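Local coordinates for aldehyde dehydrogenase family protein (Pseudomonas syringae pv. tomato, PDB 5IUV) that probably catalyses the NAD-dependent oxidation of indole-3-acetaldehyde to the auxin indole-3-acetic acid, at residues D38-S41 against R46-A49; Q11-L16 against E105-G110; L182-S187 against K486-K491; V161-P166 against C175-P180. All coordinates share one frame; numbering follows the deposited sequence.

Contact 1: residues D38-S41 against R46-A49; sequences DCIS and RLLA
C39 faces L48 and A49 across a small antiparallel beta hairpin made of strands 36-40 and 47-52. Three backbone bonds join the two arms of the hairpin. S41 N donates to R46 O at 2.9 Å, and the bond is almost straight, with 178° at the hydrogen. L48 N donates to C39 O at 2.8 Å. C39 N donates to A49 O, also at 2.8 Å.

C39 thus uses its N and its O on two successive residues of the partner strand. L48 has near-helical backbone angles and A49 is extended. This is consistent with a classic beta bulge.

On one face of the hairpin, I40 and L47 form a non-hydrogen-bonded pair. Their chains cross obliquely, and I40 CD1 meets L47 CD1 at 3.8 Å. L47 CD1 also lies beside D38 CB, while the D38 carboxylate turns to K50 in a salt bridge. C39 lies on the other face, and L48 turns toward segment 38-41. With SG anti to the backbone N (chi1 -174°), the sulfur of C39 comes to L48 CD1 at 4.1 Å. L48 CG rests near S41 CB at 3.9 Å. S41 OG bonds to L107 O and to V43 N, and the guanidinium of R46 forms a salt bridge with D44. L198, at the start of helix 198-210, packs on both C39 and L48.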
# COMPACT_ATOMS: atom_id res chain seq x y z
N ASP A 38 14.84 -33.82 32.48
CA ASP A 38 13.88 -33.49 33.53
C ASP A 38 13.37 -32.07 33.38
O ASP A 38 14.16 -31.12 33.31
CB ASP A 38 14.49 -33.69 34.91
CG ASP A 38 14.78 -35.14 35.23
OD1 ASP A 38 14.32 -36.03 34.49
OD2 ASP A 38 15.48 -35.39 36.24
N CYS A 39 12.05 -31.91 33.32
CA CYS A 39 11.43 -30.60 33.34
C CYS A 39 11.09 -30.24 34.78
O CYS A 39 10.14 -30.79 35.35
CB CYS A 39 10.18 -30.58 32.45
SG CYS A 39 9.40 -28.95 32.25
N ILE A 40 11.86 -29.32 35.35
CA ILE A 40 11.75 -28.95 36.77
C ILE A 40 11.06 -27.60 36.95
O ILE A 40 11.40 -26.63 36.28
CB ILE A 40 13.14 -28.89 37.43
CG1 ILE A 40 13.84 -30.25 37.33
CG2 ILE A 40 13.04 -28.45 38.88
CD1 ILE A 40 13.09 -31.37 38.00
N SER A 41 10.10 -27.53 37.87
CA SER A 41 9.38 -26.29 38.13
C SER A 41 10.14 -25.35 39.07
O SER A 41 10.57 -25.77 40.14
CB SER A 41 8.01 -26.58 38.74
OG SER A 41 7.33 -25.37 39.02
N ARG A 46 9.47 -29.02 41.92
CA ARG A 46 8.83 -30.30 41.62
C ARG A 46 9.15 -30.77 40.21
O ARG A 46 9.42 -29.95 39.32
CB ARG A 46 7.31 -30.21 41.81
CG ARG A 46 6.60 -29.49 40.67
CD ARG A 46 5.10 -29.37 40.93
NE ARG A 46 4.82 -28.47 42.04
CZ ARG A 46 3.59 -28.12 42.43
NH1 ARG A 46 2.53 -28.60 41.80
NH2 ARG A 46 3.43 -27.29 43.45
N LEU A 47 9.11 -32.08 40.00
CA LEU A 47 9.30 -32.64 38.67
C LEU A 47 7.98 -32.60 37.91
O LEU A 47 7.00 -33.21 38.34
CB LEU A 47 9.83 -34.06 38.73
CG LEU A 47 9.96 -34.80 37.40
CD1 LEU A 47 11.07 -34.20 36.53
CD2 LEU A 47 10.20 -36.28 37.62
N LEU A 48 7.97 -31.90 36.79
CA LEU A 48 6.77 -31.78 35.98
C LEU A 48 6.62 -32.94 35.00
O LEU A 48 5.55 -33.52 34.88
CB LEU A 48 6.77 -30.46 35.22
CG LEU A 48 6.74 -29.20 36.08
CD1 LEU A 48 6.79 -27.94 35.20
CD2 LEU A 48 5.50 -29.20 36.98
N ALA A 49 7.71 -33.25 34.30
CA ALA A 49 7.68 -34.28 33.27
C ALA A 49 9.07 -34.64 32.81
O ALA A 49 10.01 -33.85 32.93
CB ALA A 49 6.86 -33.81 32.07

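Contact 2: residues Q11-L16 against E105-G110; sequences QRAQNL and ETLDMG
A13 and L107 bring two helices, 6-15 and 98-109, together where their CA atoms are 7.8 Å apart. Both segments lie at the C-terminal ends of their helices. G110 is the first residue after helix 98-109 to leave helical angles, and it does so with positive phi. Its N still bonds to T106 O at 2.8 Å.

The contact is small and wholly apolar, and L107 carries one side of it. Its CG stands anti to the carbonyl carbon (chi1 -67°), and the extended second torsion sends the two methyls out toward helix 6-15. CD1 meets A13 CB at 3.9 Å. CD2 reaches the same methyl at 4.1 Å, so A13 CB sits against the forked end of the leucine. L16 comes from just past the helix end and meets L107 tip to tip, with the two CD1 atoms 3.7 Å apart. L107 CD1 therefore touches both A13 and L16.

L16 also packs on E100, L103 and L104 of helix 98-109. One turn earlier, R12 forms a salt bridge with E99 of that helix. R46 touches A13 and L48 packs on L107, so the hairpin of strands 36-40 and 47-52 adjoins both helices.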
# COMPACT_ATOMS: atom_id res chain seq x y z
N GLN A 11 -4.62 -27.40 43.47
CA GLN A 11 -5.28 -28.66 43.16
C GLN A 11 -5.14 -28.99 41.68
O GLN A 11 -4.80 -30.12 41.32
CB GLN A 11 -6.76 -28.59 43.56
CG GLN A 11 -7.53 -29.86 43.27
CD GLN A 11 -9.00 -29.70 43.57
OE1 GLN A 11 -9.51 -28.58 43.62
NE2 GLN A 11 -9.69 -30.82 43.79
N ARG A 12 -5.39 -28.01 40.82
CA ARG A 12 -5.26 -28.23 39.38
C ARG A 12 -3.84 -28.62 38.99
O ARG A 12 -3.65 -29.51 38.16
CB ARG A 12 -5.69 -26.99 38.61
CG ARG A 12 -7.20 -26.86 38.54
CD ARG A 12 -7.63 -25.50 38.05
NE ARG A 12 -9.07 -25.45 37.84
CZ ARG A 12 -9.65 -25.49 36.64
NH1 ARG A 12 -8.90 -25.55 35.54
NH2 ARG A 12 -10.97 -25.44 36.54
N ALA A 13 -2.85 -27.97 39.60
CA ALA A 13 -1.45 -28.28 39.31
C ALA A 13 -1.14 -29.73 39.64
O ALA A 13 -0.45 -30.42 38.88
CB ALA A 13 -0.53 -27.34 40.08
N GLN A 14 -1.66 -30.21 40.76
CA GLN A 14 -1.47 -31.60 41.16
C GLN A 14 -2.20 -32.55 40.21
O GLN A 14 -1.77 -33.68 40.00
CB GLN A 14 -1.97 -31.80 42.60
CG GLN A 14 -1.86 -33.22 43.13
CD GLN A 14 -0.43 -33.63 43.44
OE1 GLN A 14 0.47 -32.79 43.51
NE2 GLN A 14 -0.22 -34.93 43.62
N ASN A 15 -3.29 -32.10 39.61
CA ASN A 15 -4.14 -33.00 38.84
C ASN A 15 -3.84 -33.02 37.35
O ASN A 15 -4.46 -33.77 36.60
CB ASN A 15 -5.62 -32.66 39.09
CG ASN A 15 -6.08 -33.14 40.46
OD1 ASN A 15 -5.37 -33.88 41.13
ND2 ASN A 15 -7.28 -32.72 40.88
N LEU A 16 -2.87 -32.21 36.92
CA LEU A 16 -2.44 -32.21 35.52
C LEU A 16 -1.79 -33.53 35.14
O LEU A 16 -1.01 -34.09 35.90
CB LEU A 16 -1.43 -31.09 35.26
CG LEU A 16 -1.96 -29.67 35.06
CD1 LEU A 16 -0.80 -28.70 34.98
CD2 LEU A 16 -2.80 -29.61 33.81
N GLU A 105 2.37 -22.95 31.80
CA GLU A 105 3.35 -21.88 31.65
C GLU A 105 3.91 -21.47 33.00
O GLU A 105 5.13 -21.35 33.19
CB GLU A 105 2.72 -20.68 30.95
CG GLU A 105 3.71 -19.80 30.22
CD GLU A 105 4.00 -20.31 28.82
OE1 GLU A 105 4.46 -21.47 28.69
OE2 GLU A 105 3.79 -19.55 27.85
N THR A 106 3.01 -21.26 33.96
CA THR A 106 3.41 -20.87 35.30
C THR A 106 4.27 -21.93 35.97
O THR A 106 5.31 -21.62 36.55
CB THR A 106 2.17 -20.57 36.17
OG1 THR A 106 1.62 -19.31 35.77
CG2 THR A 106 2.53 -20.52 37.66
N LEU A 107 3.85 -23.19 35.89
CA LEU A 107 4.63 -24.28 36.47
C LEU A 107 5.98 -24.45 35.78
O LEU A 107 6.99 -24.74 36.42
CB LEU A 107 3.85 -25.60 36.41
CG LEU A 107 2.59 -25.66 37.28
CD1 LEU A 107 1.81 -26.93 36.99
CD2 LEU A 107 2.98 -25.58 38.76
N ASP A 108 6.00 -24.25 34.46
CA ASP A 108 7.19 -24.51 33.66
C ASP A 108 8.30 -23.49 33.92
O ASP A 108 9.46 -23.86 34.11
CB ASP A 108 6.82 -24.52 32.18
CG ASP A 108 7.76 -25.34 31.33
OD1 ASP A 108 8.81 -25.81 31.84
OD2 ASP A 108 7.45 -25.50 30.14
N MET A 109 7.96 -22.21 33.93
CA MET A 109 9.00 -21.19 34.02
C MET A 109 8.76 -20.11 35.08
O MET A 109 9.53 -19.16 35.18
CB MET A 109 9.23 -20.56 32.64
CG MET A 109 7.96 -20.10 31.92
SD MET A 109 7.26 -18.60 32.64
CE MET A 109 8.64 -17.46 32.48
N GLY A 110 7.69 -20.25 35.85
CA GLY A 110 7.57 -19.51 37.09
C GLY A 110 6.83 -18.18 37.12
O GLY A 110 6.79 -17.55 38.17

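Contact 3: residues L182-S187 against K486-K491; sequences LSTGNS and KYTELK
N186 ND2 donates to Y487 O across the contact at 3.0 Å, with 157° at the hydrogen. The acceptor lies close to the amide plane of N186. The donor is tilted 16° from the carbonyl plane of Y487. At its other end, the amide takes a bond from G159 N on OD1. Bonds at both ends should fix the rotation of this buried group. ND2 also lies 3.4 Å from Y487 CB. The amide and ring planes are 57° apart.

T184 comes in beside N186. Its OG1 lies 3.5 Å from Y487 CB and is shared between P180 O and A181 O of the preceding helical turn. This leaves the methyl to face the strand, where T184 CG2 meets T488 CG2 at 3.6 Å. The two threonine side chains cross at about a right angle. T488 OG1 bonds to R155. Between T184 and N186, G185 is the first residue to leave helical angles. It has positive phi and forms a Schellman motif, and G185 N bonds to L182 O.

The contact thus joins the turn after helix 170-183 to the start of strand 488-496. The Y487 ring packs on K177, P180 and A181 of that helix. Strand 149-164 runs beside both segments, bonding to S187 on one side and to Y487, E489 and K491 on the other.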
# COMPACT_ATOMS: atom_id res chain seq x y z
N LEU A 182 2.47 -19.82 9.71
CA LEU A 182 1.45 -20.76 9.26
C LEU A 182 0.45 -20.08 8.34
O LEU A 182 0.01 -20.67 7.35
CB LEU A 182 0.73 -21.39 10.46
CG LEU A 182 1.56 -22.30 11.35
CD1 LEU A 182 0.80 -22.65 12.63
CD2 LEU A 182 1.96 -23.58 10.59
N SER A 183 0.10 -18.83 8.65
CA SER A 183 -0.89 -18.09 7.84
C SER A 183 -0.45 -17.95 6.39
O SER A 183 -1.29 -18.00 5.48
CB SER A 183 -1.15 -16.71 8.43
OG SER A 183 -1.92 -16.79 9.62
N THR A 184 0.84 -17.78 6.16
CA THR A 184 1.37 -17.65 4.80
C THR A 184 1.49 -18.99 4.09
O THR A 184 1.80 -19.04 2.90
CB THR A 184 2.74 -16.94 4.79
OG1 THR A 184 3.59 -17.51 5.79
CG2 THR A 184 2.58 -15.45 5.06
N GLY A 185 1.28 -20.08 4.82
CA GLY A 185 1.24 -21.40 4.21
C GLY A 185 2.46 -22.29 4.41
O GLY A 185 2.54 -23.38 3.85
N ASN A 186 3.43 -21.83 5.20
CA ASN A 186 4.62 -22.64 5.44
C ASN A 186 4.39 -23.84 6.36
O ASN A 186 3.42 -23.86 7.12
CB ASN A 186 5.73 -21.78 6.05
CG ASN A 186 6.15 -20.65 5.14
OD1 ASN A 186 6.91 -20.86 4.20
ND2 ASN A 186 5.65 -19.46 5.40
N SER A 187 5.28 -24.82 6.30
CA SER A 187 5.39 -25.81 7.36
C SER A 187 6.40 -25.28 8.37
O SER A 187 7.40 -24.66 7.99
CB SER A 187 5.83 -27.17 6.83
OG SER A 187 4.86 -27.72 5.97
N LYS A 486 8.73 -12.11 6.60
CA LYS A 486 9.81 -13.02 6.99
C LYS A 486 9.58 -14.45 6.50
O LYS A 486 10.50 -15.27 6.51
CB LYS A 486 9.98 -13.03 8.51
CG LYS A 486 10.33 -11.68 9.10
CD LYS A 486 10.78 -11.80 10.54
CE LYS A 486 9.69 -12.35 11.43
NZ LYS A 486 10.02 -12.00 12.85
N TYR A 487 8.36 -14.74 6.07
CA TYR A 487 7.98 -16.12 5.76
C TYR A 487 7.61 -16.30 4.29
O TYR A 487 7.11 -17.35 3.89
CB TYR A 487 6.82 -16.54 6.67
CG TYR A 487 7.16 -16.35 8.12
CD1 TYR A 487 8.07 -17.19 8.76
CD2 TYR A 487 6.64 -15.29 8.84
CE1 TYR A 487 8.41 -17.00 10.09
CE2 TYR A 487 6.97 -15.09 10.17
CZ TYR A 487 7.86 -15.95 10.79
OH TYR A 487 8.20 -15.75 12.11
N THR A 488 7.88 -15.27 3.49
CA THR A 488 7.57 -15.34 2.07
C THR A 488 8.71 -14.85 1.19
O THR A 488 9.66 -14.21 1.66
CB THR A 488 6.30 -14.53 1.72
OG1 THR A 488 6.47 -13.17 2.10
CG2 THR A 488 5.08 -15.09 2.43
N GLU A 489 8.62 -15.18 -0.10
CA GLU A 489 9.58 -14.74 -1.12
C GLU A 489 8.85 -13.95 -2.19
O GLU A 489 7.76 -14.34 -2.60
CB GLU A 489 10.27 -15.93 -1.79
CG GLU A 489 11.23 -16.70 -0.91
CD GLU A 489 12.52 -15.96 -0.66
OE1 GLU A 489 12.92 -15.11 -1.49
OE2 GLU A 489 13.15 -16.22 0.39
N LEU A 490 9.45 -12.86 -2.65
CA LEU A 490 8.93 -12.09 -3.77
C LEU A 490 9.24 -12.72 -5.13
O LEU A 490 10.36 -13.18 -5.37
CB LEU A 490 9.48 -10.67 -3.73
CG LEU A 490 8.86 -9.72 -2.70
CD1 LEU A 490 9.71 -8.47 -2.57
CD2 LEU A 490 7.44 -9.36 -3.12
N LYS A 491 8.25 -12.72 -6.01
CA LYS A 491 8.45 -13.20 -7.37
C LYS A 491 7.96 -12.17 -8.37
O LYS A 491 6.85 -11.67 -8.26
CB LYS A 491 7.72 -14.52 -7.60
CG LYS A 491 7.74 -14.97 -9.07
CD LYS A 491 6.99 -16.29 -9.27
CE LYS A 491 7.78 -17.46 -8.67
NZ LYS A 491 6.97 -18.71 -8.70

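Contact 4: residues V161-P166 against C175-P180; sequences VAAIVP and CWKLGP. With NAD (nicotinamide-adenine-dinucleotide), chain C.
K177 CB, on helix 170-183, faces strand 149-164 and lies 4.2 Å from A163 CB. The next atom, CG, stands anti to the carbonyl carbon and meets V165 CG1 at 4.0 Å. The chain bends here (chi2 -63°) and then runs extended through CD and CE. The K177 and V165 side chains run alongside one another, pointing opposite ways. At the tip, NZ forms a salt bridge with D478 and a hydrogen bond with T243 OG1. The K177 side chain also comes within about 4 Å of that of E267, the predicted active-site residue.

V165 turns its side chain to the helix and its carbonyl to the coenzyme. NAD O3B, a hydroxyl of the adenosine ribose, donates to V165 O at 2.7 Å. I164 points the other way from its neighbour V165. Its CG2 lies 3.2 Å from NAD O4B, while its CD1 reaches toward the adenine at NAD N3A. P166 CB approaches NAD O5D at 3.4 Å, and its CG lies near the nicotinamide ring. The stretch 164-166 thus follows the coenzyme from adenine to nicotinamide. K191 and E194 also bond to NAD.

A163 and V165 pack further on L190 of strand 187-191. Strand 149-164, helix 170-183 and strand 187-191 form a beta-alpha-beta unit with parallel strands. It belongs to the Rossmann-type NAD-binding domain of aldehyde dehydrogenases, and here NAD lies at the C-terminal end of strand 149-164.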
# COMPACT_ATOMS: atom_id res chain seq x y z
N VAL A 161 10.04 -23.69 7.65
CA VAL A 161 10.51 -22.68 8.59
C VAL A 161 10.90 -23.33 9.92
O VAL A 161 10.12 -24.10 10.48
CB VAL A 161 9.41 -21.62 8.84
CG1 VAL A 161 9.87 -20.59 9.88
CG2 VAL A 161 9.02 -20.94 7.53
N ALA A 162 12.12 -23.05 10.40
CA ALA A 162 12.48 -23.43 11.76
C ALA A 162 12.26 -22.23 12.69
O ALA A 162 12.70 -21.12 12.40
CB ALA A 162 13.94 -23.91 11.83
N ALA A 163 11.54 -22.44 13.79
CA ALA A 163 11.32 -21.38 14.76
C ALA A 163 11.92 -21.78 16.11
O ALA A 163 11.49 -22.75 16.72
CB ALA A 163 9.84 -21.09 14.90
N ILE A 164 12.90 -21.01 16.55
CA ILE A 164 13.59 -21.25 17.81
C ILE A 164 13.23 -20.12 18.77
O ILE A 164 13.50 -18.95 18.49
CB ILE A 164 15.12 -21.34 17.60
CG1 ILE A 164 15.47 -22.47 16.63
CG2 ILE A 164 15.83 -21.56 18.92
CD1 ILE A 164 16.92 -22.45 16.18
N VAL A 165 12.60 -20.47 19.89
CA VAL A 165 12.02 -19.48 20.79
C VAL A 165 12.53 -19.64 22.23
O VAL A 165 13.04 -20.70 22.60
CB VAL A 165 10.47 -19.56 20.75
CG1 VAL A 165 9.96 -19.19 19.35
CG2 VAL A 165 9.99 -20.95 21.15
N PRO A 166 12.42 -18.56 23.04
CA PRO A 166 12.97 -18.57 24.40
C PRO A 166 11.94 -18.93 25.46
O PRO A 166 10.81 -19.32 25.14
CB PRO A 166 13.42 -17.12 24.57
CG PRO A 166 12.34 -16.36 23.87
CD PRO A 166 11.92 -17.22 22.68
N CYS A 175 3.72 -18.11 19.35
CA CYS A 175 2.59 -17.65 18.54
C CYS A 175 2.93 -16.44 17.67
O CYS A 175 2.38 -16.29 16.58
CB CYS A 175 1.40 -17.33 19.45
SG CYS A 175 0.62 -18.80 20.14
N TRP A 176 3.82 -15.57 18.16
CA TRP A 176 4.33 -14.49 17.33
C TRP A 176 4.97 -15.01 16.05
O TRP A 176 4.91 -14.34 15.02
CB TRP A 176 5.35 -13.64 18.09
CG TRP A 176 4.74 -12.63 19.00
CD1 TRP A 176 3.46 -12.60 19.46
CD2 TRP A 176 5.40 -11.50 19.57
NE1 TRP A 176 3.28 -11.51 20.28
CE2 TRP A 176 4.46 -10.82 20.36
CE3 TRP A 176 6.70 -11.00 19.49
CZ2 TRP A 176 4.77 -9.66 21.08
CZ3 TRP A 176 7.01 -9.84 20.19
CH2 TRP A 176 6.05 -9.18 20.98
N LYS A 177 5.59 -16.18 16.12
CA LYS A 177 6.17 -16.80 14.93
C LYS A 177 5.12 -17.61 14.18
O LYS A 177 5.01 -17.48 12.97
CB LYS A 177 7.36 -17.72 15.29
CG LYS A 177 8.42 -17.14 16.24
CD LYS A 177 9.12 -15.92 15.66
CE LYS A 177 10.28 -15.49 16.56
NZ LYS A 177 10.82 -14.14 16.22
N LEU A 178 4.37 -18.45 14.89
CA LEU A 178 3.42 -19.37 14.25
C LEU A 178 2.32 -18.65 13.49
O LEU A 178 1.88 -19.10 12.43
CB LEU A 178 2.78 -20.30 15.28
CG LEU A 178 3.67 -21.33 15.98
CD1 LEU A 178 2.81 -22.22 16.87
CD2 LEU A 178 4.43 -22.15 14.97
N GLY A 179 1.85 -17.54 14.04
CA GLY A 179 0.80 -16.76 13.41
C GLY A 179 1.06 -16.47 11.94
O GLY A 179 0.38 -16.99 11.06
N PRO A 180 2.05 -15.61 11.66
CA PRO A 180 2.40 -15.28 10.27
C PRO A 180 3.00 -16.45 9.47
O PRO A 180 2.72 -16.56 8.27
CB PRO A 180 3.43 -14.14 10.43
CG PRO A 180 3.94 -14.29 11.84
CD PRO A 180 2.79 -14.80 12.63
PA NAD C . 19.14 -18.19 24.30
O1A NAD C . 19.85 -17.38 23.28
O2A NAD C . 20.05 -18.87 25.29
O5B NAD C . 18.24 -19.28 23.59
C5B NAD C . 17.01 -19.02 22.88
C4B NAD C . 16.63 -20.30 22.17
O4B NAD C . 17.73 -20.71 21.32
C3B NAD C . 16.29 -21.51 23.04
O3B NAD C . 15.24 -22.27 22.45
C2B NAD C . 17.60 -22.30 23.05
O2B NAD C . 17.39 -23.69 23.31
C1B NAD C . 18.10 -22.04 21.63
N9A NAD C . 19.53 -22.18 21.41
C8A NAD C . 20.55 -22.06 22.33
N7A NAD C . 21.74 -22.33 21.85
C5A NAD C . 21.50 -22.63 20.51
C6A NAD C . 22.36 -22.95 19.44
N6A NAD C . 23.68 -23.11 19.57
N1A NAD C . 21.80 -23.13 18.22
C2A NAD C . 20.47 -23.02 18.10
N3A NAD C . 19.56 -22.73 19.03
C4A NAD C . 20.14 -22.54 20.23
O3 NAD C . 18.12 -17.25 25.11
PN NAD C . 17.13 -17.49 26.35
O1N NAD C . 17.98 -17.54 27.56
O2N NAD C . 16.25 -18.64 26.04
O5D NAD C . 16.21 -16.19 26.32
C5D NAD C . 16.63 -14.93 26.89
C4D NAD C . 17.03 -14.01 25.76
O4D NAD C . 15.90 -13.82 24.88
C3D NAD C . 17.43 -12.61 26.19
O3D NAD C . 18.62 -12.22 25.51
C2D NAD C . 16.22 -11.77 25.75
O2D NAD C . 16.47 -10.41 25.44
C1D NAD C . 15.77 -12.50 24.46
N1N NAD C . 14.31 -12.19 24.15
C2N NAD C . 14.10 -11.40 22.99
C3N NAD C . 12.81 -11.11 22.59
C7N NAD C . 12.51 -10.22 21.41
O7N NAD C . 13.44 -9.56 20.88
N7N NAD C . 11.26 -10.08 21.05
C4N NAD C . 11.74 -11.59 23.35
C5N NAD C . 11.97 -12.33 24.50
C6N NAD C . 13.27 -12.63 24.88

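The contacts form two touching pairs. Contact 1 is nested in the loop closed by contact 2, and their centres are 10 Å apart. C39 SG lies 3.2 Å from D108 OD1. Contacts 3 and 4 share helix 170-183, with centres 12 Å apart. S187 O is 2.8 Å from V161 N, a probable strand-to-strand bond. D478 bridges this pair, with salt bridges to both K177 and K486. Contact 4 alone touches NAD. The side chain of Y487 in contact 3 is about 11 Å from the bound NAD. The side chain of C39 in contact 1 is about 13 Å from the bound NAD. The side chain of Y487 is about 8 Å from that of E267, the predicted active-site residue.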